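Long-range contacts in putative peptide ABC-transport system periplasmic peptide-binding protein (Campylobacter jejuni, PDB 4OEU), which is probably the periplasmic solute-binding component of an ABC importer, and holds histidine and a nickel ion in its ligand pocket: residues Ile9-Glu14 / Val483-Asn488; Ile217-Leu222 / Asn274-Tyr279; Ala243-Leu248 / Phe380-Gly385; Glu334-Ser339 / Lys363-Pro368. All coordinates share one frame; numbering follows the deposited sequence.

Contact 1: residues Ile9-Glu14 / Val483-Asn488; sequences IAVENE and VGFTWN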
loop_
_atom_site.group_PDB
_atom_site.type_symbol
_atom_site.label_atom_id
_atom_site.label_comp_id
_atom_site.label_asym_id
_atom_site.label_seq_id
_atom_site.Cartn_x
_atom_site.Cartn_y
_atom_site.Cartn_z
ATOM N N ILE A 9 0.334 20.055 -3.293
ATOM C CA ILE A 9 -0.500 18.936 -2.883
ATOM C C ILE A 9 -0.062 18.403 -1.522
ATOM O O ILE A 9 1.132 18.304 -1.234
ATOM C CB ILE A 9 -0.447 17.800 -3.930
ATOM C CG1 ILE A 9 -0.803 18.351 -5.318
ATOM C CG2 ILE A 9 -1.380 16.660 -3.544
ATOM C CD1 ILE A 9 -0.393 17.450 -6.476
ATOM N N ALA A 10 -1.027 18.057 -0.682
ATOM C CA ALA A 10 -0.708 17.478 0.606
ATOM C C ALA A 10 -0.833 15.958 0.565
ATOM O O ALA A 10 -1.778 15.417 -0.015
ATOM C CB ALA A 10 -1.609 18.066 1.693
ATOM N N VAL A 11 0.140 15.272 1.156
ATOM C CA VAL A 11 0.057 13.821 1.322
ATOM C C VAL A 11 0.334 13.490 2.787
ATOM O O VAL A 11 1.095 14.201 3.452
ATOM C CB VAL A 11 1.049 13.058 0.402
ATOM C CG1 VAL A 11 0.842 13.437 -1.058
ATOM C CG2 VAL A 11 2.487 13.307 0.831
ATOM N N GLU A 12 -0.277 12.419 3.289
ATOM C CA GLU A 12 -0.144 12.080 4.704
ATOM C C GLU A 12 1.162 11.353 5.021
ATOM O O GLU A 12 1.704 11.504 6.115
ATOM C CB GLU A 12 -1.334 11.232 5.179
ATOM C CG GLU A 12 -1.439 9.850 4.537
ATOM C CD GLU A 12 -2.482 8.960 5.207
ATOM O OE1 GLU A 12 -2.623 9.030 6.448
ATOM O OE2 GLU A 12 -3.157 8.186 4.490
ATOM N N ASN A 13 1.679 10.577 4.073
ATOM C CA ASN A 13 2.858 9.762 4.351
ATOM C C ASN A 13 4.112 10.307 3.684
ATOM O O ASN A 13 4.087 10.726 2.525
ATOM C CB ASN A 13 2.637 8.311 3.917
ATOM C CG ASN A 13 1.830 7.515 4.920
ATOM O OD1 ASN A 13 0.606 7.426 4.814
ATOM N ND2 ASN A 13 2.511 6.943 5.909
ATOM N N GLU A 14 5.216 10.254 4.419
ATOM C CA GLU A 14 6.500 10.757 3.952
ATOM C C GLU A 14 7.499 9.606 3.944
ATOM O O GLU A 14 7.345 8.650 4.704
ATOM C CB GLU A 14 6.976 11.896 4.862
ATOM C CG GLU A 14 8.145 12.715 4.350
ATOM C CD GLU A 14 8.534 13.821 5.321
ATOM O OE1 GLU A 14 7.879 13.939 6.383
ATOM O OE2 GLU A 14 9.485 14.576 5.023
ATOM N N VAL A 483 -2.698 6.219 -2.185
ATOM C CA VAL A 483 -1.535 6.339 -3.056
ATOM C C VAL A 483 -1.924 6.045 -4.501
ATOM O O VAL A 483 -2.594 5.046 -4.792
ATOM C CB VAL A 483 -0.398 5.384 -2.627
ATOM C CG1 VAL A 483 0.670 5.293 -3.710
ATOM C CG2 VAL A 483 0.213 5.842 -1.306
ATOM N N GLY A 484 -1.532 6.949 -5.396
ATOM C CA GLY A 484 -1.862 6.828 -6.798
ATOM C C GLY A 484 -2.789 7.922 -7.281
ATOM O O GLY A 484 -3.059 8.024 -8.479
ATOM N N PHE A 485 -3.267 8.770 -6.372
ATOM C CA PHE A 485 -4.198 9.809 -6.801
ATOM C C PHE A 485 -3.463 10.917 -7.553
ATOM O O PHE A 485 -4.084 11.722 -8.243
ATOM C CB PHE A 485 -4.993 10.365 -5.611
ATOM C CG PHE A 485 -4.243 11.352 -4.759
ATOM C CD1 PHE A 485 -4.379 12.712 -4.980
ATOM C CD2 PHE A 485 -3.443 10.921 -3.710
ATOM C CE1 PHE A 485 -3.711 13.628 -4.185
ATOM C CE2 PHE A 485 -2.773 11.827 -2.912
ATOM C CZ PHE A 485 -2.904 13.185 -3.147
ATOM N N THR A 486 -2.138 10.922 -7.453
ATOM C CA THR A 486 -1.315 11.872 -8.195
ATOM C C THR A 486 -0.642 11.221 -9.410
ATOM O O THR A 486 0.370 11.725 -9.905
ATOM C CB THR A 486 -0.214 12.483 -7.304
ATOM O OG1 THR A 486 0.676 11.443 -6.872
ATOM C CG2 THR A 486 -0.821 13.166 -6.080
ATOM N N TRP A 487 -1.205 10.115 -9.895
ATOM C CA TRP A 487 -0.561 9.321 -10.943
ATOM C C TRP A 487 -0.369 10.086 -12.254
ATOM O O TRP A 487 0.583 9.820 -12.990
ATOM C CB TRP A 487 -1.355 8.036 -11.196
ATOM C CG TRP A 487 -2.668 8.241 -11.896
ATOM C CD1 TRP A 487 -3.860 8.582 -11.321
ATOM C CD2 TRP A 487 -2.932 8.079 -13.298
ATOM N NE1 TRP A 487 -4.844 8.663 -12.281
ATOM C CE2 TRP A 487 -4.300 8.358 -13.501
ATOM C CE3 TRP A 487 -2.144 7.736 -14.399
ATOM C CZ2 TRP A 487 -4.894 8.301 -14.760
ATOM C CZ3 TRP A 487 -2.734 7.680 -15.646
ATOM C CH2 TRP A 487 -4.095 7.963 -15.818
ATOM N N ASN A 488 -1.263 11.024 -12.558
ATOM C CA ASN A 488 -1.139 11.781 -13.804
ATOM C C ASN A 488 -0.925 13.279 -13.567
ATOM O O ASN A 488 -1.318 14.112 -14.384
ATOM C CB ASN A 488 -2.368 11.550 -14.692
ATOM C CG ASN A 488 -3.577 12.360 -14.258
ATOM O OD1 ASN A 488 -3.943 12.386 -13.081
ATOM N ND2 ASN A 488 -4.202 13.035 -15.217
#
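I9 and F485 carry this contact: the methyl CG2 of I9 comes up to the rim of the F485 ring near its plane, 3.8 Å from CZ. The backbone carbonyl O of A10 also lies close to the ring plane, beside the same CZ, while V11 CG1 reaches that carbon obliquely from 4.3 Å. The isoleucine and phenylalanine side chains run in opposite senses as they pass, and the strand and the loop behind them stay well apart, with 8.9 Å between the CA atoms of I9 and T486. T486 extends the apolar patch in two ways. Its CG2 sits 3.5 Å above one face of the F485 ring, toward the rim, and it meets I9 CD1 more loosely.

Two features of the backbone put F485 in position. A type I turn from G484 to W487, closed by W487 N to G484 O at 3.1 Å, carries F485 and T486 as its two central residues. At F485, CG stands between the backbone N and the carbonyl carbon (chi1 79°), which points the CZ edge of the ring at strand 6-11. That strand is hydrogen-bonded to strand 191-196 and, through A10, to A214; L216 also touches F485. The contact thus joins parts of the chain 469 residues apart, beside a metal site: the T486 side chain is about 6 Å from that of N31, which binds magnesium.

Contact 2: residues Ile217-Leu222 / Asn274-Tyr279; sequences IDVSLL and NLLHDY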
loop_
_atom_site.group_PDB
_atom_site.type_symbol
_atom_site.label_atom_id
_atom_site.label_comp_id
_atom_site.label_asym_id
_atom_site.label_seq_id
_atom_site.Cartn_x
_atom_site.Cartn_y
_atom_site.Cartn_z
ATOM N N ILE A 217 -9.182 14.095 1.649
ATOM C CA ILE A 217 -9.787 14.479 2.917
ATOM C C ILE A 217 -10.682 13.370 3.455
ATOM O O ILE A 217 -11.524 12.836 2.726
ATOM C CB ILE A 217 -10.605 15.780 2.782
ATOM C CG1 ILE A 217 -9.713 16.922 2.291
ATOM C CG2 ILE A 217 -11.220 16.164 4.118
ATOM C CD1 ILE A 217 -8.635 17.328 3.287
ATOM N N ASP A 218 -10.491 13.028 4.729
ATOM C CA ASP A 218 -11.295 12.008 5.399
ATOM C C ASP A 218 -12.785 12.313 5.249
ATOM O O ASP A 218 -13.196 13.476 5.303
ATOM C CB ASP A 218 -10.932 11.931 6.885
ATOM C CG ASP A 218 -9.541 11.364 7.125
ATOM O OD1 ASP A 218 -8.717 11.336 6.176
ATOM O OD2 ASP A 218 -9.273 10.948 8.273
ATOM N N VAL A 219 -13.583 11.265 5.071
ATOM C CA VAL A 219 -15.017 11.399 4.805
ATOM C C VAL A 219 -15.751 12.170 5.913
ATOM O O VAL A 219 -16.684 12.924 5.638
ATOM C CB VAL A 219 -15.667 9.999 4.603
ATOM C CG1 VAL A 219 -15.282 9.048 5.734
ATOM C CG2 VAL A 219 -17.176 10.103 4.466
ATOM N N SER A 220 -15.310 11.999 7.157
ATOM C CA SER A 220 -15.904 12.711 8.287
ATOM C C SER A 220 -15.745 14.230 8.173
ATOM O O SER A 220 -16.532 14.986 8.741
ATOM C CB SER A 220 -15.295 12.219 9.604
ATOM O OG SER A 220 -13.942 12.612 9.721
ATOM N N LEU A 221 -14.727 14.670 7.439
ATOM C CA LEU A 221 -14.452 16.095 7.272
ATOM C C LEU A 221 -15.021 16.650 5.968
ATOM O O LEU A 221 -14.954 17.854 5.718
ATOM C CB LEU A 221 -12.943 16.352 7.324
ATOM C CG LEU A 221 -12.253 16.577 8.676
ATOM C CD1 LEU A 221 -12.575 15.486 9.688
ATOM C CD2 LEU A 221 -10.754 16.682 8.465
ATOM N N LEU A 222 -15.588 15.774 5.144
ATOM C CA LEU A 222 -15.930 16.128 3.768
ATOM C C LEU A 222 -17.042 17.181 3.692
ATOM O O LEU A 222 -17.071 17.999 2.772
ATOM C CB LEU A 222 -16.329 14.868 2.991
ATOM C CG LEU A 222 -16.219 14.944 1.464
ATOM C CD1 LEU A 222 -14.808 15.350 1.066
ATOM C CD2 LEU A 222 -16.592 13.620 0.813
ATOM N N ASN A 274 -23.018 3.567 9.308
ATOM C CA ASN A 274 -23.078 4.682 10.240
ATOM C C ASN A 274 -21.789 5.497 10.294
ATOM O O ASN A 274 -21.825 6.725 10.248
ATOM C CB ASN A 274 -23.419 4.180 11.645
ATOM C CG ASN A 274 -24.624 3.259 11.662
ATOM O OD1 ASN A 274 -24.579 2.177 12.244
ATOM N ND2 ASN A 274 -25.708 3.680 11.017
ATOM N N LEU A 275 -20.655 4.815 10.414
ATOM C CA LEU A 275 -19.369 5.499 10.527
ATOM C C LEU A 275 -18.834 6.043 9.197
ATOM O O LEU A 275 -18.253 7.125 9.156
ATOM C CB LEU A 275 -18.337 4.561 11.157
ATOM C CG LEU A 275 -16.926 5.105 11.375
ATOM C CD1 LEU A 275 -16.976 6.399 12.182
ATOM C CD2 LEU A 275 -16.070 4.062 12.076
ATOM N N LEU A 276 -19.022 5.300 8.113
ATOM C CA LEU A 276 -18.402 5.673 6.844
ATOM C C LEU A 276 -19.369 6.251 5.811
ATOM O O LEU A 276 -18.943 6.632 4.721
ATOM C CB LEU A 276 -17.674 4.465 6.252
ATOM C CG LEU A 276 -16.327 4.204 6.924
ATOM C CD1 LEU A 276 -15.760 2.849 6.555
ATOM C CD2 LEU A 276 -15.374 5.312 6.510
ATOM N N HIS A 277 -20.655 6.314 6.151
ATOM C CA HIS A 277 -21.655 6.973 5.304
ATOM C C HIS A 277 -21.676 6.416 3.884
ATOM O O HIS A 277 -21.742 7.175 2.917
ATOM C CB HIS A 277 -21.415 8.488 5.264
ATOM C CG HIS A 277 -21.352 9.131 6.616
ATOM N ND1 HIS A 277 -22.445 9.213 7.454
ATOM C CD2 HIS A 277 -20.327 9.718 7.277
ATOM C CE1 HIS A 277 -22.097 9.826 8.571
ATOM N NE2 HIS A 277 -20.816 10.143 8.490
ATOM N N ASP A 278 -21.625 5.092 3.771
ATOM C CA ASP A 278 -21.621 4.407 2.480
ATOM C C ASP A 278 -20.490 4.873 1.553
ATOM O O ASP A 278 -20.627 4.836 0.330
ATOM C CB ASP A 278 -22.971 4.582 1.780
ATOM C CG ASP A 278 -24.086 3.818 2.471
ATOM O OD1 ASP A 278 -23.823 2.699 2.961
ATOM O OD2 ASP A 278 -25.223 4.338 2.523
ATOM N N TYR A 279 -19.378 5.309 2.140
ATOM C CA TYR A 279 -18.179 5.617 1.368
ATOM C C TYR A 279 -17.254 4.420 1.437
ATOM O O TYR A 279 -16.030 4.551 1.389
ATOM C CB TYR A 279 -17.469 6.852 1.914
ATOM C CG TYR A 279 -17.704 8.106 1.116
ATOM C CD1 TYR A 279 -16.680 8.684 0.377
ATOM C CD2 TYR A 279 -18.951 8.714 1.101
ATOM C CE1 TYR A 279 -16.893 9.834 -0.352
ATOM C CE2 TYR A 279 -19.173 9.860 0.376
ATOM C CZ TYR A 279 -18.143 10.416 -0.349
ATOM O OH TYR A 279 -18.375 11.565 -1.071
#
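V219 is the main contact of the loop 217-222, wedging between L276 and Y279 where helix 268-276 gives way to a type I' turn, L276 to Y279, closed by Y279 N to L276 O. Its rotamer splits the two methyls. CG1 meets L276 CD2 at 3.8 Å, the two side chains crossing at about a right angle, while CG2 sits over one face of the Y279 ring as a CH-pi contact, 4.2 Å from the centroid and 23° off the ring normal. R235 makes a cation-pi interaction with the same tyrosine. This is the tight part, backed by L343 of helix 342-357 and L460 of strand 454-467, which both touch L276.

The solvent side, at H277, is looser. Exposed and with positive phi just after the helix, this residue offers the edge of its imidazole to V219 CG2 from 4.2 Å, and N274 O lies above one face of that ring. Nothing polar links the two segments; the contact is surface packing of a loop on a helix end. L222 belongs to the tight part: it crosses the far end of the tyrosine at about a right angle, its CD2 3.3 Å from Y279 OH.

Contact 3: residues Ala243-Leu248 / Phe380-Gly385; sequences ALMFNL and FLIGWG. With HIS (histidine), chain D.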
loop_
_atom_site.group_PDB
_atom_site.type_symbol
_atom_site.label_atom_id
_atom_site.label_comp_id
_atom_site.label_asym_id
_atom_site.label_seq_id
_atom_site.Cartn_x
_atom_site.Cartn_y
_atom_site.Cartn_z
ATOM N N ALA A 243 -8.595 -3.061 8.845
ATOM C CA ALA A 243 -8.771 -4.303 9.576
ATOM C C ALA A 243 -8.127 -4.201 10.950
ATOM O O ALA A 243 -7.393 -3.251 11.235
ATOM C CB ALA A 243 -8.178 -5.476 8.794
ATOM N N LEU A 244 -8.427 -5.169 11.807
ATOM C CA LEU A 244 -7.726 -5.304 13.075
ATOM C C LEU A 244 -6.635 -6.356 12.946
ATOM O O LEU A 244 -6.927 -7.526 12.703
ATOM C CB LEU A 244 -8.688 -5.678 14.209
ATOM C CG LEU A 244 -7.985 -5.853 15.558
ATOM C CD1 LEU A 244 -7.423 -4.515 16.035
ATOM C CD2 LEU A 244 -8.927 -6.432 16.606
ATOM N N MET A 245 -5.384 -5.940 13.109
ATOM C CA MET A 245 -4.267 -6.870 13.053
ATOM C C MET A 245 -4.087 -7.558 14.394
ATOM O O MET A 245 -3.808 -6.904 15.398
ATOM C CB MET A 245 -2.971 -6.143 12.674
ATOM C CG MET A 245 -1.714 -7.008 12.775
ATOM S SD MET A 245 -0.212 -6.055 13.151
ATOM C CE MET A 245 -0.294 -6.043 14.943
ATOM N N PHE A 246 -4.246 -8.874 14.420
ATOM C CA PHE A 246 -3.914 -9.623 15.622
ATOM C C PHE A 246 -2.404 -9.760 15.727
ATOM O O PHE A 246 -1.740 -10.034 14.734
ATOM C CB PHE A 246 -4.564 -11.008 15.607
ATOM C CG PHE A 246 -6.061 -10.981 15.602
ATOM C CD1 PHE A 246 -6.756 -10.368 16.633
ATOM C CD2 PHE A 246 -6.777 -11.593 14.582
ATOM C CE1 PHE A 246 -8.141 -10.350 16.639
ATOM C CE2 PHE A 246 -8.168 -11.589 14.588
ATOM C CZ PHE A 246 -8.844 -10.966 15.616
ATOM N N ASN A 247 -1.858 -9.563 16.922
ATOM C CA ASN A 247 -0.476 -9.952 17.177
ATOM C C ASN A 247 -0.491 -11.352 17.746
ATOM O O ASN A 247 -0.976 -11.563 18.851
ATOM C CB ASN A 247 0.218 -8.982 18.140
ATOM C CG ASN A 247 1.715 -9.239 18.269
ATOM O OD1 ASN A 247 2.186 -10.361 18.080
ATOM N ND2 ASN A 247 2.466 -8.199 18.620
ATOM N N LEU A 248 0.039 -12.309 16.994
ATOM C CA LEU A 248 -0.046 -13.710 17.392
ATOM C C LEU A 248 1.000 -14.079 18.437
ATOM O O LEU A 248 1.088 -15.237 18.850
ATOM C CB LEU A 248 0.053 -14.628 16.165
ATOM C CG LEU A 248 -1.266 -14.686 15.376
ATOM C CD1 LEU A 248 -1.360 -13.585 14.333
ATOM C CD2 LEU A 248 -1.509 -16.060 14.752
ATOM N N PHE A 380 -3.743 -4.010 16.369
ATOM C CA PHE A 380 -3.483 -2.749 15.680
ATOM C C PHE A 380 -4.478 -2.527 14.564
ATOM O O PHE A 380 -4.765 -3.434 13.776
ATOM C CB PHE A 380 -2.045 -2.752 15.135
ATOM C CG PHE A 380 -1.678 -1.551 14.297
ATOM C CD1 PHE A 380 -1.531 -0.293 14.871
ATOM C CD2 PHE A 380 -1.402 -1.699 12.944
ATOM C CE1 PHE A 380 -1.158 0.806 14.099
ATOM C CE2 PHE A 380 -1.026 -0.607 12.166
ATOM C CZ PHE A 380 -0.908 0.646 12.745
ATOM N N LEU A 381 -5.049 -1.335 14.517
ATOM C CA LEU A 381 -5.957 -1.043 13.430
ATOM C C LEU A 381 -5.167 -0.725 12.159
ATOM O O LEU A 381 -4.706 0.406 11.942
ATOM C CB LEU A 381 -6.890 0.093 13.790
ATOM C CG LEU A 381 -8.202 -0.223 13.087
ATOM C CD1 LEU A 381 -8.932 -1.383 13.771
ATOM C CD2 LEU A 381 -9.029 0.983 13.101
ATOM N N ILE A 382 -5.042 -1.744 11.318
ATOM C CA ILE A 382 -4.116 -1.750 10.208
ATOM C C ILE A 382 -4.847 -1.483 8.899
ATOM O O ILE A 382 -6.088 -1.466 8.858
ATOM C CB ILE A 382 -3.381 -3.102 10.126
ATOM C CG1 ILE A 382 -2.042 -2.969 9.390
ATOM C CG2 ILE A 382 -4.270 -4.152 9.485
ATOM C CD1 ILE A 382 -1.085 -4.102 9.681
ATOM N N GLY A 383 -4.069 -1.235 7.846
ATOM C CA GLY A 383 -4.586 -1.091 6.500
ATOM C C GLY A 383 -3.586 -1.544 5.447
ATOM O O GLY A 383 -2.368 -1.416 5.632
ATOM N N TRP A 384 -4.108 -2.086 4.348
ATOM C CA TRP A 384 -3.313 -2.484 3.182
ATOM C C TRP A 384 -4.191 -2.457 1.939
ATOM O O TRP A 384 -5.405 -2.262 2.028
ATOM C CB TRP A 384 -2.737 -3.893 3.341
ATOM C CG TRP A 384 -1.722 -4.074 4.428
ATOM C CD1 TRP A 384 -1.890 -4.764 5.591
ATOM C CD2 TRP A 384 -0.377 -3.588 4.439
ATOM N NE1 TRP A 384 -0.731 -4.732 6.329
ATOM C CE2 TRP A 384 0.211 -4.013 5.648
ATOM C CE3 TRP A 384 0.385 -2.832 3.548
ATOM C CZ2 TRP A 384 1.528 -3.701 5.992
ATOM C CZ3 TRP A 384 1.697 -2.529 3.887
ATOM C CH2 TRP A 384 2.254 -2.961 5.101
ATOM N N GLY A 385 -3.588 -2.679 0.777
ATOM C CA GLY A 385 -4.372 -2.884 -0.430
ATOM C C GLY A 385 -3.742 -2.303 -1.676
ATOM O O GLY A 385 -3.337 -1.138 -1.700
HETATM N N HIS D . 0.351 0.117 6.001
HETATM C CA HIS D . 0.032 -0.178 7.396
HETATM C C HIS D . -1.218 0.571 7.829
HETATM O O HIS D . -1.643 1.489 7.136
HETATM C CB HIS D . 1.197 0.214 8.305
HETATM C CG HIS D . 1.451 1.686 8.362
HETATM N ND1 HIS D . 1.236 2.526 7.278
HETATM C CD2 HIS D . 1.903 2.488 9.357
HETATM C CE1 HIS D . 1.548 3.760 7.609
HETATM N NE2 HIS D . 1.953 3.769 8.871
HETATM O OXT HIS D . -1.798 0.321 8.891
#
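F380, paired with M245 across the two strands, turns its ring to the bound histidine: the carboxylate OXT of the ligand lies obliquely beside it, 3.5 Å from CE2, and Y374 stacks on the ring. Further along the same strand, the indole of W384 has the amino N of the ligand over one face, offset toward the rim, and W411 meets the same indole with its plane at about 10°. Between these two residues, G383 N donates to OXT at 2.9 Å, and I382 CG1 lies close to the same oxygen. R344 gives the ligand a further hydrogen bond.

The strands meet as antiparallel neighbours, twisted to 116° between their directions. A243 with I382 and M245 with F380 are hydrogen-bonded pairs. The bond from M245 N to F380 O is short and nearly straight (2.7 Å, 170°), whereas F380 N meets M245 O on a lone pair at 3.1 Å. L244 and L381 form the non-hydrogen-bonded pair between them, their CD1 atoms 4.1 Å apart on the face covered by helix 342-357. On the other face M245 and F380 cross at a slant. The bend at chi3 of M245 brings CE back to F380 CB at 3.7 Å, and M245 CB touches I382 CG2. One strand thus belongs both to the sheet and to the ligand pocket, as in periplasmic binding proteins, whose ligand sits in the cleft between the lobes; here residues of strand 379-384 line it.

Contact 4: residues Glu334-Ser339 / Lys363-Pro368; sequences EIWAMS and KVVAKP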
loop_
_atom_site.group_PDB
_atom_site.type_symbol
_atom_site.label_atom_id
_atom_site.label_comp_id
_atom_site.label_asym_id
_atom_site.label_seq_id
_atom_site.Cartn_x
_atom_site.Cartn_y
_atom_site.Cartn_z
ATOM N N GLU A 334 -4.807 -4.817 24.312
ATOM C CA GLU A 334 -4.937 -3.431 23.867
ATOM C C GLU A 334 -5.221 -3.317 22.369
ATOM O O GLU A 334 -4.815 -4.171 21.581
ATOM C CB GLU A 334 -3.671 -2.624 24.199
ATOM C CG GLU A 334 -3.415 -2.387 25.690
ATOM C CD GLU A 334 -1.932 -2.360 26.025
ATOM O OE1 GLU A 334 -1.117 -2.154 25.100
ATOM O OE2 GLU A 334 -1.577 -2.525 27.210
ATOM N N ILE A 335 -5.951 -2.269 21.997
ATOM C CA ILE A 335 -6.194 -1.933 20.598
ATOM C C ILE A 335 -5.526 -0.596 20.267
ATOM O O ILE A 335 -5.914 0.447 20.794
ATOM C CB ILE A 335 -7.702 -1.852 20.280
ATOM C CG1 ILE A 335 -8.389 -3.181 20.596
ATOM C CG2 ILE A 335 -7.933 -1.517 18.825
ATOM C CD1 ILE A 335 -9.888 -3.115 20.469
ATOM N N TRP A 336 -4.505 -0.628 19.418
ATOM C CA TRP A 336 -3.787 0.589 19.073
ATOM C C TRP A 336 -4.268 1.175 17.754
ATOM O O TRP A 336 -4.496 0.455 16.775
ATOM C CB TRP A 336 -2.285 0.318 19.009
ATOM C CG TRP A 336 -1.665 0.126 20.353
ATOM C CD1 TRP A 336 -1.909 -0.887 21.230
ATOM C CD2 TRP A 336 -0.666 0.956 20.962
ATOM N NE1 TRP A 336 -1.141 -0.725 22.361
ATOM C CE2 TRP A 336 -0.368 0.396 22.218
ATOM C CE3 TRP A 336 -0.000 2.119 20.567
ATOM C CZ2 TRP A 336 0.571 0.962 23.087
ATOM C CZ3 TRP A 336 0.931 2.681 21.431
ATOM C CH2 TRP A 336 1.210 2.102 22.673
ATOM N N ALA A 337 -4.422 2.492 17.740
ATOM C CA ALA A 337 -4.809 3.193 16.530
ATOM C C ALA A 337 -3.990 4.463 16.381
ATOM O O ALA A 337 -3.616 5.099 17.376
ATOM C CB ALA A 337 -6.294 3.515 16.548
ATOM N N MET A 338 -3.751 4.846 15.133
ATOM C CA MET A 338 -3.051 6.083 14.841
ATOM C C MET A 338 -3.995 7.250 15.105
ATOM O O MET A 338 -5.022 7.404 14.438
ATOM C CB MET A 338 -2.535 6.085 13.397
ATOM C CG MET A 338 -1.563 4.935 13.115
ATOM S SD MET A 338 -0.972 4.832 11.406
ATOM C CE MET A 338 -2.444 5.342 10.526
ATOM N N SER A 339 -3.655 8.049 16.110
ATOM C CA SER A 339 -4.537 9.107 16.591
ATOM C C SER A 339 -4.740 10.198 15.547
ATOM O O SER A 339 -5.683 10.986 15.633
ATOM C CB SER A 339 -3.985 9.708 17.885
ATOM O OG SER A 339 -2.699 10.262 17.681
ATOM N N LYS A 363 -8.488 -2.253 25.775
ATOM C CA LYS A 363 -8.098 -0.873 26.014
ATOM C C LYS A 363 -7.688 -0.247 24.690
ATOM O O LYS A 363 -6.830 -0.786 23.985
ATOM C CB LYS A 363 -6.937 -0.801 27.011
ATOM C CG LYS A 363 -6.634 0.599 27.517
ATOM C CD LYS A 363 -5.378 0.625 28.386
ATOM C CE LYS A 363 -4.980 2.059 28.717
ATOM N NZ LYS A 363 -3.730 2.153 29.528
ATOM N N VAL A 364 -8.305 0.878 24.340
ATOM C CA VAL A 364 -7.945 1.573 23.109
ATOM C C VAL A 364 -6.797 2.548 23.359
ATOM O O VAL A 364 -6.908 3.446 24.203
ATOM C CB VAL A 364 -9.130 2.346 22.509
ATOM C CG1 VAL A 364 -8.673 3.106 21.270
ATOM C CG2 VAL A 364 -10.273 1.394 22.165
ATOM N N VAL A 365 -5.688 2.354 22.653
ATOM C CA VAL A 365 -4.549 3.265 22.764
ATOM C C VAL A 365 -4.367 4.055 21.478
ATOM O O VAL A 365 -4.035 3.490 20.433
ATOM C CB VAL A 365 -3.233 2.523 23.090
ATOM C CG1 VAL A 365 -2.086 3.516 23.226
ATOM C CG2 VAL A 365 -3.387 1.704 24.363
ATOM N N ALA A 366 -4.588 5.363 21.550
ATOM C CA ALA A 366 -4.456 6.204 20.369
ATOM C C ALA A 366 -3.203 7.067 20.462
ATOM O O ALA A 366 -3.131 7.979 21.278
ATOM C CB ALA A 366 -5.699 7.079 20.199
ATOM N N LYS A 367 -2.219 6.769 19.612
ATOM C CA LYS A 367 -0.984 7.544 19.556
ATOM C C LYS A 367 -0.691 7.907 18.098
ATOM O O LYS A 367 -1.106 7.187 17.181
ATOM C CB LYS A 367 0.187 6.759 20.174
ATOM C CG LYS A 367 0.140 6.613 21.699
ATOM C CD LYS A 367 1.479 6.117 22.252
ATOM C CE LYS A 367 1.327 5.445 23.620
ATOM N NZ LYS A 367 0.928 6.377 24.727
ATOM N N PRO A 368 0.037 9.016 17.880
ATOM C CA PRO A 368 0.377 9.448 16.516
ATOM C C PRO A 368 1.168 8.406 15.721
ATOM O O PRO A 368 1.968 7.674 16.299
ATOM C CB PRO A 368 1.228 10.708 16.749
ATOM C CG PRO A 368 0.805 11.205 18.105
ATOM C CD PRO A 368 0.504 9.973 18.902
#
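W336 lies flat against V365 on a pair of parallel strands, 334-338 and 363-367, the two strands of a beta-alpha-beta unit connected by helix 342-357. The two side chains run side by side in the same direction. V365 CG1 sits over the six-membered ring, 3.4 Å from its centroid and only 2° off the normal, an almost vertical CH-pi contact. K367 approaches the same ring differently: its aliphatic part crosses it on the slant, and CE comes to 3.5 Å from W336 CH2. The rotation of the indole is fixed from its edge, where NE1 donates to E334 OE1 at 3.1 Å. That carboxylate oxygen lies close to the ring plane and is met on its anti side. E334 itself runs alongside K363, CG near CB; OE2 and the lysine NZ stay 5.6 Å apart, probably close enough for no more than a weak long-range attraction.

The backbones are joined by alternating bonds, among them I335 N to K363 O and V365 N to I335 O. I335, V364, A337 and A366 turn to the opposite face, where helix 342-357 packs on I335 and V364. F372 also meets the W336 ring, with planes at about 45°, while M338 touches the bound histidine.

The regular pattern ends at S339. Its N bonds K367 O at 2.9 Å from above the carbonyl plane, 66° out of it. The first torsion of S339 places OG between its own backbone N and carbonyl carbon, facing P368, with CD of the proline 3.4 Å from OG.

Contacts 3 and 4 belong to one sheet and touch directly: L381 N lies 2.9 Å from W336 O, probably a hydrogen bond, and L244 CD1 packs on I335 CG2. Their centres are 12 Å apart, and together they bring F380, I382, G383, W384 and M338 to the bound histidine; the side chain of M338 is about 6 Å from the nickel ion. Contact 1, its centre about 22 Å from that of contact 3, lies on the opposite side of the chain's centre from it; N13 touches the histidine, and the side chain of T486 is about 10 Å from the magnesium ion. The centre of contact 2 is about 20 Å from those of contacts 3 and 4; it lies at the surface, away from the annotated sites. In sequence, contact 1 encloses all the others, while contacts 2 and 3 interleave.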